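Local coordinates for mannitol dehydrogenase (Pseudomonas fluorescens, PDB 1LJ8), which probably catalyses the NAD-dependent interconversion of mannitol and fructose, as a long-chain dehydrogenase that uses nicotinamide-adenine-dinucleotide as its cofactor, at residues Arg477-Gly480 / Val481-Leu485; Glu464-Ala467 / Ala468-Cys472; Leu326-Ala329 / Tyr330-Tyr334. All blocks are in the same frame, centred on the assembly; numbering follows the deposited sequence.

Interaction 1: Arg477-Gly480 / Val481-Leu485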
ATOM      1  N   ARG A 477       9.243  25.577  11.352  1.00 16.78           N
ATOM      2  CA  ARG A 477      10.689  25.822  11.426  1.00 18.47           C
ATOM      3  C   ARG A 477      11.075  26.640  12.656  1.00 20.19           C
ATOM      4  O   ARG A 477      11.995  26.277  13.402  1.00 20.12           O
ATOM      5  CB  ARG A 477      11.136  26.583  10.169  1.00 18.92           C
ATOM      6  CG  ARG A 477      12.612  26.875  10.087  1.00 21.04           C
ATOM      7  CD  ARG A 477      12.901  27.901   9.001  1.00 22.76           C
ATOM      8  NE  ARG A 477      12.181  29.142   9.328  1.00 23.63           N
ATOM      9  CZ  ARG A 477      11.605  29.930   8.428  1.00 24.78           C
ATOM     10  NH1 ARG A 477      11.665  29.624   7.136  1.00 22.15           N
ATOM     11  NH2 ARG A 477      10.911  30.999   8.831  1.00 23.80           N
ATOM     12  N   ASP A 478      10.365  27.744  12.862  1.00 20.58           N
ATOM     13  CA  ASP A 478      10.675  28.643  13.965  1.00 19.77           C
ATOM     14  C   ASP A 478      10.142  28.285  15.337  1.00 21.69           C
ATOM     15  O   ASP A 478      10.875  28.414  16.331  1.00 22.21           O
ATOM     16  CB  ASP A 478      10.206  30.063  13.609  1.00 22.09           C
ATOM     17  CG  ASP A 478      10.878  30.599  12.344  1.00 20.89           C
ATOM     18  OD1 ASP A 478      11.976  30.147  12.010  1.00 22.95           O
ATOM     19  OD2 ASP A 478      10.320  31.490  11.688  1.00 23.38           O
ATOM     20  N   ASN A 479       8.890  27.835  15.401  1.00 19.24           N
ATOM     21  CA  ASN A 479       8.244  27.518  16.686  1.00 20.08           C
ATOM     22  C   ASN A 479       8.136  26.054  17.042  1.00 18.43           C
ATOM     23  O   ASN A 479       7.766  25.721  18.167  1.00 18.03           O
ATOM     24  CB  ASN A 479       6.844  28.092  16.696  1.00 21.67           C
ATOM     25  CG  ASN A 479       6.828  29.554  16.267  1.00 27.58           C
ATOM     26  OD1 ASN A 479       7.672  30.325  16.713  1.00 26.26           O
ATOM     27  ND2 ASN A 479       5.895  29.926  15.383  1.00 28.03           N
ATOM     28  N   GLY A 480       8.418  25.180  16.084  1.00 16.94           N
ATOM     29  CA  GLY A 480       8.288  23.761  16.359  1.00 16.87           C
ATOM     30  C   GLY A 480       6.886  23.183  16.136  1.00 17.02           C
ATOM     31  O   GLY A 480       5.867  23.879  16.088  1.00 16.90           O
ATOM     32  N   VAL A 481       6.836  21.863  16.009  1.00 14.03           N
ATOM     33  CA  VAL A 481       5.580  21.144  15.794  1.00 14.03           C
ATOM     34  C   VAL A 481       4.545  21.396  16.909  1.00 15.42           C
ATOM     35  O   VAL A 481       3.388  21.721  16.628  1.00 16.03           O
ATOM     36  CB  VAL A 481       5.866  19.603  15.734  1.00 14.24           C
ATOM     37  CG1 VAL A 481       4.555  18.793  15.728  1.00 13.79           C
ATOM     38  CG2 VAL A 481       6.738  19.285  14.517  1.00 13.08           C
ATOM     39  N   THR A 482       4.966  21.253  18.170  1.00 14.42           N
ATOM     40  CA  THR A 482       4.023  21.378  19.268  1.00 15.35           C
ATOM     41  C   THR A 482       3.336  22.741  19.331  1.00 15.42           C
ATOM     42  O   THR A 482       2.121  22.830  19.419  1.00 14.48           O
ATOM     43  CB  THR A 482       4.709  21.071  20.611  1.00 17.63           C
ATOM     44  OG1 THR A 482       5.128  19.689  20.588  1.00 19.15           O
ATOM     45  CG2 THR A 482       3.722  21.281  21.803  1.00 16.59           C
ATOM     46  N   THR A 483       4.123  23.794  19.271  1.00 15.71           N
ATOM     47  CA  THR A 483       3.533  25.133  19.331  1.00 18.63           C
ATOM     48  C   THR A 483       2.672  25.391  18.094  1.00 17.98           C
ATOM     49  O   THR A 483       1.604  25.980  18.177  1.00 18.70           O
ATOM     50  CB  THR A 483       4.660  26.167  19.472  1.00 21.32           C
ATOM     51  OG1 THR A 483       5.198  26.068  20.807  1.00 23.25           O
ATOM     52  CG2 THR A 483       4.144  27.578  19.231  1.00 21.20           C
ATOM     53  N   THR A 484       3.115  24.924  16.933  1.00 17.53           N
ATOM     54  CA  THR A 484       2.315  25.124  15.718  1.00 17.64           C
ATOM     55  C   THR A 484       0.939  24.449  15.858  1.00 18.14           C
ATOM     56  O   THR A 484      -0.083  25.016  15.477  1.00 16.59           O
ATOM     57  CB  THR A 484       3.075  24.569  14.515  1.00 16.71           C
ATOM     58  OG1 THR A 484       4.282  25.325  14.354  1.00 17.63           O
ATOM     59  CG2 THR A 484       2.247  24.643  13.244  1.00 15.59           C
ATOM     60  N   LEU A 485       0.910  23.213  16.371  1.00 18.52           N
ATOM     61  CA  LEU A 485      -0.355  22.510  16.543  1.00 18.15           C
ATOM     62  C   LEU A 485      -1.211  23.232  17.564  1.00 19.52           C
ATOM     63  O   LEU A 485      -2.402  23.343  17.376  1.00 18.96           O
ATOM     64  CB  LEU A 485      -0.163  21.042  17.003  1.00 17.95           C
ATOM     65  CG  LEU A 485       0.288  20.108  15.857  1.00 17.30           C
ATOM     66  CD1 LEU A 485       0.565  18.704  16.416  1.00 18.36           C
ATOM     67  CD2 LEU A 485      -0.778  20.040  14.768  1.00 17.66           C
TER
HETATM   68  O   HOH W   1       7.053  23.493  19.611  1.00 18.48           O
HETATM   69  O   HOH W   2       7.345  27.176  20.696  1.00 38.49           O

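Interaction 2: Glu464-Ala467 / Ala468-Cys472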
ATOM      1  N   GLU A 464      -4.886  31.236  -1.436  1.00 17.99           N
ATOM      2  CA  GLU A 464      -5.281  30.834  -0.096  1.00 18.12           C
ATOM      3  C   GLU A 464      -4.410  29.655   0.385  1.00 18.91           C
ATOM      4  O   GLU A 464      -3.888  29.652   1.490  1.00 17.38           O
ATOM      5  CB  GLU A 464      -6.727  30.323  -0.071  1.00 22.03           C
ATOM      6  CG  GLU A 464      -7.845  31.390  -0.144  1.00 25.03           C
ATOM      7  CD  GLU A 464      -7.977  32.091  -1.488  1.00 27.69           C
ATOM      8  OE1 GLU A 464      -8.698  33.119  -1.466  1.00 32.05           O
ATOM      9  OE2 GLU A 464      -7.417  31.660  -2.541  1.00 22.27           O
ATOM     10  N   PHE A 465      -4.270  28.650  -0.458  1.00 17.47           N
ATOM     11  CA  PHE A 465      -3.512  27.476  -0.008  1.00 16.23           C
ATOM     12  C   PHE A 465      -2.035  27.806   0.103  1.00 14.97           C
ATOM     13  O   PHE A 465      -1.356  27.404   1.062  1.00 15.48           O
ATOM     14  CB  PHE A 465      -3.683  26.296  -0.980  1.00 15.48           C
ATOM     15  CG  PHE A 465      -2.908  25.078  -0.539  1.00 13.80           C
ATOM     16  CD1 PHE A 465      -3.495  24.159   0.330  1.00 14.31           C
ATOM     17  CD2 PHE A 465      -1.585  24.915  -0.914  1.00 14.84           C
ATOM     18  CE1 PHE A 465      -2.761  23.076   0.836  1.00 13.72           C
ATOM     19  CE2 PHE A 465      -0.819  23.828  -0.427  1.00 14.98           C
ATOM     20  CZ  PHE A 465      -1.409  22.919   0.444  1.00 14.18           C
ATOM     21  N   VAL A 466      -1.507  28.524  -0.881  1.00 14.13           N
ATOM     22  CA  VAL A 466      -0.083  28.857  -0.817  1.00 14.22           C
ATOM     23  C   VAL A 466       0.239  29.672   0.464  1.00 15.07           C
ATOM     24  O   VAL A 466       1.250  29.426   1.114  1.00 14.99           O
ATOM     25  CB  VAL A 466       0.346  29.658  -2.069  1.00 16.47           C
ATOM     26  CG1 VAL A 466       1.778  30.208  -1.880  1.00 18.18           C
ATOM     27  CG2 VAL A 466       0.312  28.732  -3.296  1.00 15.72           C
ATOM     28  N   ALA A 467      -0.628  30.615   0.834  1.00 14.07           N
ATOM     29  CA  ALA A 467      -0.378  31.428   2.044  1.00 14.93           C
ATOM     30  C   ALA A 467      -0.400  30.537   3.302  1.00 15.09           C
ATOM     31  O   ALA A 467       0.424  30.691   4.202  1.00 15.00           O
ATOM     32  CB  ALA A 467      -1.460  32.529   2.176  1.00 14.33           C
ATOM     33  N   ALA A 468      -1.341  29.602   3.336  1.00 15.15           N
ATOM     34  CA  ALA A 468      -1.462  28.701   4.480  1.00 15.94           C
ATOM     35  C   ALA A 468      -0.205  27.805   4.558  1.00 15.63           C
ATOM     36  O   ALA A 468       0.336  27.559   5.635  1.00 17.09           O
ATOM     37  CB  ALA A 468      -2.725  27.837   4.343  1.00 15.98           C
ATOM     38  N   PHE A 469       0.234  27.310   3.412  1.00 14.67           N
ATOM     39  CA  PHE A 469       1.440  26.478   3.362  1.00 14.77           C
ATOM     40  C   PHE A 469       2.640  27.248   3.866  1.00 15.92           C
ATOM     41  O   PHE A 469       3.418  26.742   4.668  1.00 15.98           O
ATOM     42  CB  PHE A 469       1.696  26.013   1.917  1.00 14.42           C
ATOM     43  CG  PHE A 469       3.033  25.371   1.737  1.00 16.07           C
ATOM     44  CD1 PHE A 469       3.225  24.033   2.062  1.00 14.20           C
ATOM     45  CD2 PHE A 469       4.113  26.130   1.306  1.00 16.48           C
ATOM     46  CE1 PHE A 469       4.461  23.458   1.970  1.00 16.04           C
ATOM     47  CE2 PHE A 469       5.387  25.558   1.206  1.00 16.99           C
ATOM     48  CZ  PHE A 469       5.558  24.204   1.545  1.00 17.22           C
ATOM     49  N   GLU A 470       2.792  28.494   3.425  1.00 16.55           N
ATOM     50  CA  GLU A 470       3.929  29.279   3.862  1.00 15.07           C
ATOM     51  C   GLU A 470       3.898  29.607   5.365  1.00 16.78           C
ATOM     52  O   GLU A 470       4.950  29.577   6.012  1.00 14.70           O
ATOM     53  CB  GLU A 470       4.030  30.560   3.012  1.00 17.27           C
ATOM     54  CG  GLU A 470       4.466  30.243   1.570  1.00 18.32           C
ATOM     55  CD  GLU A 470       4.611  31.473   0.703  1.00 21.81           C
ATOM     56  OE1 GLU A 470       4.242  32.578   1.145  1.00 25.25           O
ATOM     57  OE2 GLU A 470       5.090  31.325  -0.437  1.00 22.19           O
ATOM     58  N   ARG A 471       2.715  29.931   5.899  1.00 16.62           N
ATOM     59  CA  ARG A 471       2.528  30.218   7.348  1.00 17.61           C
ATOM     60  C   ARG A 471       2.935  28.956   8.144  1.00 16.56           C
ATOM     61  O   ARG A 471       3.660  29.018   9.146  1.00 15.28           O
ATOM     62  CB  ARG A 471       1.036  30.452   7.702  1.00 17.86           C
ATOM     63  CG  ARG A 471       0.417  31.733   7.225  1.00 20.54           C
ATOM     64  CD  ARG A 471      -0.902  31.953   7.929  1.00 18.16           C
ATOM     65  NE  ARG A 471      -2.032  31.167   7.406  1.00 18.44           N
ATOM     66  CZ  ARG A 471      -2.744  31.528   6.341  1.00 18.21           C
ATOM     67  NH1 ARG A 471      -2.445  32.630   5.678  1.00 19.72           N
ATOM     68  NH2 ARG A 471      -3.811  30.834   5.975  1.00 21.35           N
ATOM     69  N   CYS A 472       2.397  27.829   7.712  1.00 15.55           N
ATOM     70  CA  CYS A 472       2.672  26.549   8.380  1.00 15.57           C
ATOM     71  C   CYS A 472       4.136  26.194   8.365  1.00 15.69           C
ATOM     72  O   CYS A 472       4.705  25.810   9.407  1.00 15.37           O
ATOM     73  CB  CYS A 472       1.840  25.392   7.743  1.00 16.31           C
ATOM     74  SG  CYS A 472       0.059  25.487   8.171  1.00 17.59           S
TER
HETATM   75  O   HOH W   3      -4.980  31.173   3.487  1.00 22.92           O

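Interaction 3: Leu326-Ala329 / Tyr330-Tyr334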
ATOM      1  N   LEU A 326      -2.270  16.432  21.342  1.00 17.61           N
ATOM      2  CA  LEU A 326      -2.383  17.447  20.301  1.00 17.18           C
ATOM      3  C   LEU A 326      -2.471  16.755  18.951  1.00 16.47           C
ATOM      4  O   LEU A 326      -3.165  17.235  18.069  1.00 15.73           O
ATOM      5  CB  LEU A 326      -1.178  18.360  20.295  1.00 18.59           C
ATOM      6  CG  LEU A 326      -0.984  19.401  21.399  1.00 20.58           C
ATOM      7  CD1 LEU A 326       0.360  20.079  21.188  1.00 22.67           C
ATOM      8  CD2 LEU A 326      -2.123  20.418  21.328  1.00 22.25           C
ATOM      9  N   PHE A 327      -1.758  15.633  18.788  1.00 16.48           N
ATOM     10  CA  PHE A 327      -1.834  14.901  17.506  1.00 14.87           C
ATOM     11  C   PHE A 327      -3.220  14.268  17.331  1.00 15.48           C
ATOM     12  O   PHE A 327      -3.785  14.264  16.206  1.00 14.93           O
ATOM     13  CB  PHE A 327      -0.740  13.814  17.424  1.00 13.32           C
ATOM     14  CG  PHE A 327       0.614  14.337  17.031  1.00 14.43           C
ATOM     15  CD1 PHE A 327       1.341  15.151  17.894  1.00 14.67           C
ATOM     16  CD2 PHE A 327       1.179  14.007  15.778  1.00 15.17           C
ATOM     17  CE1 PHE A 327       2.596  15.624  17.547  1.00 14.67           C
ATOM     18  CE2 PHE A 327       2.438  14.481  15.418  1.00 15.09           C
ATOM     19  CZ  PHE A 327       3.155  15.286  16.298  1.00 15.30           C
ATOM     20  N   VAL A 328      -3.768  13.695  18.411  1.00 14.46           N
ATOM     21  CA  VAL A 328      -5.097  13.093  18.337  1.00 15.18           C
ATOM     22  C   VAL A 328      -6.119  14.146  17.970  1.00 14.25           C
ATOM     23  O   VAL A 328      -6.974  13.921  17.117  1.00 15.34           O
ATOM     24  CB  VAL A 328      -5.505  12.441  19.716  1.00 16.33           C
ATOM     25  CG1 VAL A 328      -6.878  11.832  19.635  1.00 17.51           C
ATOM     26  CG2 VAL A 328      -4.476  11.360  20.118  1.00 19.08           C
ATOM     27  N   ALA A 329      -6.045  15.316  18.619  1.00 16.87           N
ATOM     28  CA  ALA A 329      -7.011  16.401  18.323  1.00 17.15           C
ATOM     29  C   ALA A 329      -6.881  16.881  16.874  1.00 16.82           C
ATOM     30  O   ALA A 329      -7.883  17.166  16.181  1.00 16.80           O
ATOM     31  CB  ALA A 329      -6.806  17.561  19.294  1.00 18.83           C
ATOM     32  N   TYR A 330      -5.643  17.000  16.418  1.00 15.80           N
ATOM     33  CA  TYR A 330      -5.411  17.398  15.019  1.00 15.99           C
ATOM     34  C   TYR A 330      -5.994  16.373  14.029  1.00 14.39           C
ATOM     35  O   TYR A 330      -6.682  16.756  13.066  1.00 13.71           O
ATOM     36  CB  TYR A 330      -3.898  17.577  14.801  1.00 15.00           C
ATOM     37  CG  TYR A 330      -3.477  17.835  13.360  1.00 13.99           C
ATOM     38  CD1 TYR A 330      -3.911  18.961  12.657  1.00 15.72           C
ATOM     39  CD2 TYR A 330      -2.610  16.953  12.723  1.00 13.80           C
ATOM     40  CE1 TYR A 330      -3.477  19.197  11.344  1.00 14.62           C
ATOM     41  CE2 TYR A 330      -2.168  17.169  11.423  1.00 13.54           C
ATOM     42  CZ  TYR A 330      -2.601  18.294  10.740  1.00 14.89           C
ATOM     43  OH  TYR A 330      -2.145  18.539   9.452  1.00 13.64           O
HETATM   44  N   MSE A 331      -5.729  15.078  14.247  1.00 14.68           N
HETATM   45  CA  MSE A 331      -6.305  14.026  13.368  1.00 13.96           C
HETATM   46  C   MSE A 331      -7.844  14.079  13.367  1.00 15.02           C
HETATM   47  O   MSE A 331      -8.494  13.985  12.310  1.00 13.98           O
HETATM   48  CB  MSE A 331      -5.875  12.626  13.852  1.00 14.18           C
HETATM   49  CG  MSE A 331      -6.669  11.440  13.225  1.00 13.21           C
HETATM   50 SE   MSE A 331      -5.817   9.785  13.931  1.00 23.64          SE
HETATM   51  CE  MSE A 331      -7.091   8.492  13.187  1.00 14.73           C
ATOM     52  N   ARG A 332      -8.437  14.235  14.554  1.00 14.19           N
ATOM     53  CA  ARG A 332      -9.898  14.297  14.608  1.00 15.33           C
ATOM     54  C   ARG A 332     -10.433  15.510  13.858  1.00 14.80           C
ATOM     55  O   ARG A 332     -11.448  15.419  13.153  1.00 15.19           O
ATOM     56  CB  ARG A 332     -10.392  14.331  16.065  1.00 17.30           C
ATOM     57  CG  ARG A 332     -10.226  13.049  16.827  1.00 20.24           C
ATOM     58  CD  ARG A 332     -11.030  13.143  18.124  1.00 25.99           C
ATOM     59  NE  ARG A 332     -10.777  12.032  19.048  1.00 30.32           N
ATOM     60  CZ  ARG A 332     -11.355  10.829  18.988  1.00 32.33           C
ATOM     61  NH1 ARG A 332     -12.233  10.538  18.033  1.00 34.63           N
ATOM     62  NH2 ARG A 332     -11.072   9.923  19.919  1.00 32.15           N
ATOM     63  N   ALA A 333      -9.750  16.642  13.988  1.00 13.60           N
ATOM     64  CA  ALA A 333     -10.213  17.849  13.282  1.00 15.50           C
ATOM     65  C   ALA A 333     -10.082  17.644  11.761  1.00 15.31           C
ATOM     66  O   ALA A 333     -10.962  18.001  10.989  1.00 14.60           O
ATOM     67  CB  ALA A 333      -9.391  19.065  13.718  1.00 15.65           C
ATOM     68  N   TYR A 334      -8.950  17.086  11.330  1.00 14.03           N
ATOM     69  CA  TYR A 334      -8.759  16.825   9.911  1.00 14.64           C
ATOM     70  C   TYR A 334      -9.845  15.870   9.392  1.00 12.65           C
ATOM     71  O   TYR A 334     -10.486  16.141   8.339  1.00 13.58           O
ATOM     72  CB  TYR A 334      -7.347  16.233   9.667  1.00 13.44           C
ATOM     73  CG  TYR A 334      -7.084  15.868   8.232  1.00 13.78           C
ATOM     74  CD1 TYR A 334      -6.812  16.855   7.285  1.00 12.53           C
ATOM     75  CD2 TYR A 334      -7.093  14.533   7.813  1.00 11.39           C
ATOM     76  CE1 TYR A 334      -6.566  16.538   5.964  1.00 13.93           C
ATOM     77  CE2 TYR A 334      -6.809  14.202   6.462  1.00 10.45           C
ATOM     78  CZ  TYR A 334      -6.552  15.223   5.555  1.00 12.43           C
ATOM     79  OH  TYR A 334      -6.290  14.986   4.223  1.00 12.35           O
TER

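Interaction 1: Arg477-Gly480 / Val481-Leu485
The carbonyl oxygen Gly480 O is gripped twice by Thr484, once by the hydroxyl and once by the amide. Thr484 OG1 donates to Gly480 O at 2.8 Å, coming in above the carbonyl plane, while Thr484 N reaches Gly480 O at 3.1 Å from the opposite face. The hydroxyl can bend back because OG1 stands anti to its own carbonyl carbon, beside the backbone N (chi1 -64°). It also bonds to Ser475 OG, which takes Asn479 ND2 as well. Replacing Thr484 by a valine would take away that hydroxyl, probably leaving Gly480 O with the amide as its one partner here and Ser475 OG without one of its mates. All this happens at a kink in helix 463-488: Val481 N and Thr482 N make no bond to the preceding turn, and Gly480 has a positive phi of 87°. A side chain on Gly480 would be pressed against Val481 N and the carbonyl oxygen of Asn479. Val481 N turns instead to Glu419 OE2. One turn-to-turn link is rebuilt through solvent, as water 1 donates to Asn479 O at 2.7 Å and accepts from Thr483 N at 3.0 Å. Alongside, Asn479 CB packs on the methyl Thr483 CG2 at 3.7 Å. Before the kink, Arg477 holds its neighbour Asp478 side-on in a salt bridge, NE to OD1 at 2.9 Å and NH2 to OD2 at 3.0 Å, both oxygens near the guanidinium plane but the carboxylate tilted against it. Arg477 NH1 has a second carboxylate in Asp441.

Interaction 2: Glu464-Ala467 / Ala468-Cys472
Ala468 meets the turn before it through its amide, which donates to the carbonyl of Glu464 (Ala468 N to Glu464 O, 3.1 Å), while its methyl packs on Thr400 and Ala404. Next comes Phe469, whose N bonds to Phe465 O at 2.8 Å with the donor nearly in line with the carbonyl. Its CB lies obliquely against the ring of Phe465, 4.1 Å from CE2. Glu470 N then takes Val466 O at 2.9 Å. The extended Glu470 chain lies side by side with Val466; Glu470 OE2, hydrogen-bonded to Ser445 OG, is 3.8 Å from Val466 CG1 in plain van der Waals contact. Arg471 N bonds to Ala467 O at 3.0 Å, and the side chain then doubles back at chi3 (-78°) to lay one guanidinium face over that same carbonyl oxygen, with Arg471 NH1 3.6 Å from Ala467 CB. At the guanidinium edge, in its plane, water 3 accepts from Arg471 NH2 and donates to Glu464 O, bridging two turns; the same NH2 makes a salt bridge to Glu401. With its bonds four residues apart, phenylalanines turned inward and charged chains outward, this is an amphipathic alpha helix of the helical C-terminal domain, covering helix 401-413 through Phe465 and Ala468 and helix 444-448 through Phe469.

Interaction 3: Leu326-Ala329 / Tyr330-Tyr334
Met331 N donates to Phe327 O in the straightest of four successive backbone bonds that tie these two turns together, 2.9 Å long with an angle of 169° at the hydrogen. Ala333 N to Ala329 O, Tyr330 N to Leu326 O and Arg332 N to Val328 O, the last at 3.0 Å, complete the run, each acceptor four residues before its donor. This is regular alpha helix, part of 325-339 in the helical C-terminal domain, a family related to the C-terminal domain of 6-phosphogluconate dehydrogenase. The cofactor site is elsewhere; here the helix packs against helices 289-313, 351-362, 401-413 and 463-488, the last through Leu326 on Thr482 and Phe327 on Val481.

The Arg332 side chain is extended from CG to NE. CG stands anti to the carbonyl carbon, beside its own N (chi1 -71°), which brings it within 3.4 Å of Val328 O. Further out the chain lies alongside Val328, both pointing the same way, with Val328 CG1 3.9 Å from Arg332 NE, while NH2 goes on to bond Gln356 OE1. On another flank Tyr330 CB rests 3.4 Å from Leu326 O, and its ring, with CG anti to the backbone N (chi1 173°), swings away from that turn. Met331, a selenomethionine, sets its CB 3.5 Å from Phe327 O. The Tyr330 ring packs on Leu309 of helix 289-313 and on Leu405 and Val406 of helix 401-413, its OH bonding to Arg402 O, and Met331 packs its extended chain on Ser302 and on Leu358, Val359 and Phe362 of helix 351-362. The methyl of Ala333 touches Ala329 O.

From the N terminus, interaction 3 comes first, on helix 325-339; about 130 residues later interactions 2 and 1 follow in turn on helix 463-488. Each closes only a helical turn, and the three lie in series, without nesting or crossing. The long loop of chain is closed where interaction 1 meets interaction 3: Thr482 packs on Leu326, Val481 on Phe327, and Leu485 on both Phe327 and Tyr330. Interaction 2 does not touch interaction 3, their nearest atoms being about 7 Å apart. Helix 401-413 joins all three, taking Phe465 and Ala468 on Ala404, and Thr484, Leu485 and Tyr330 on Leu405.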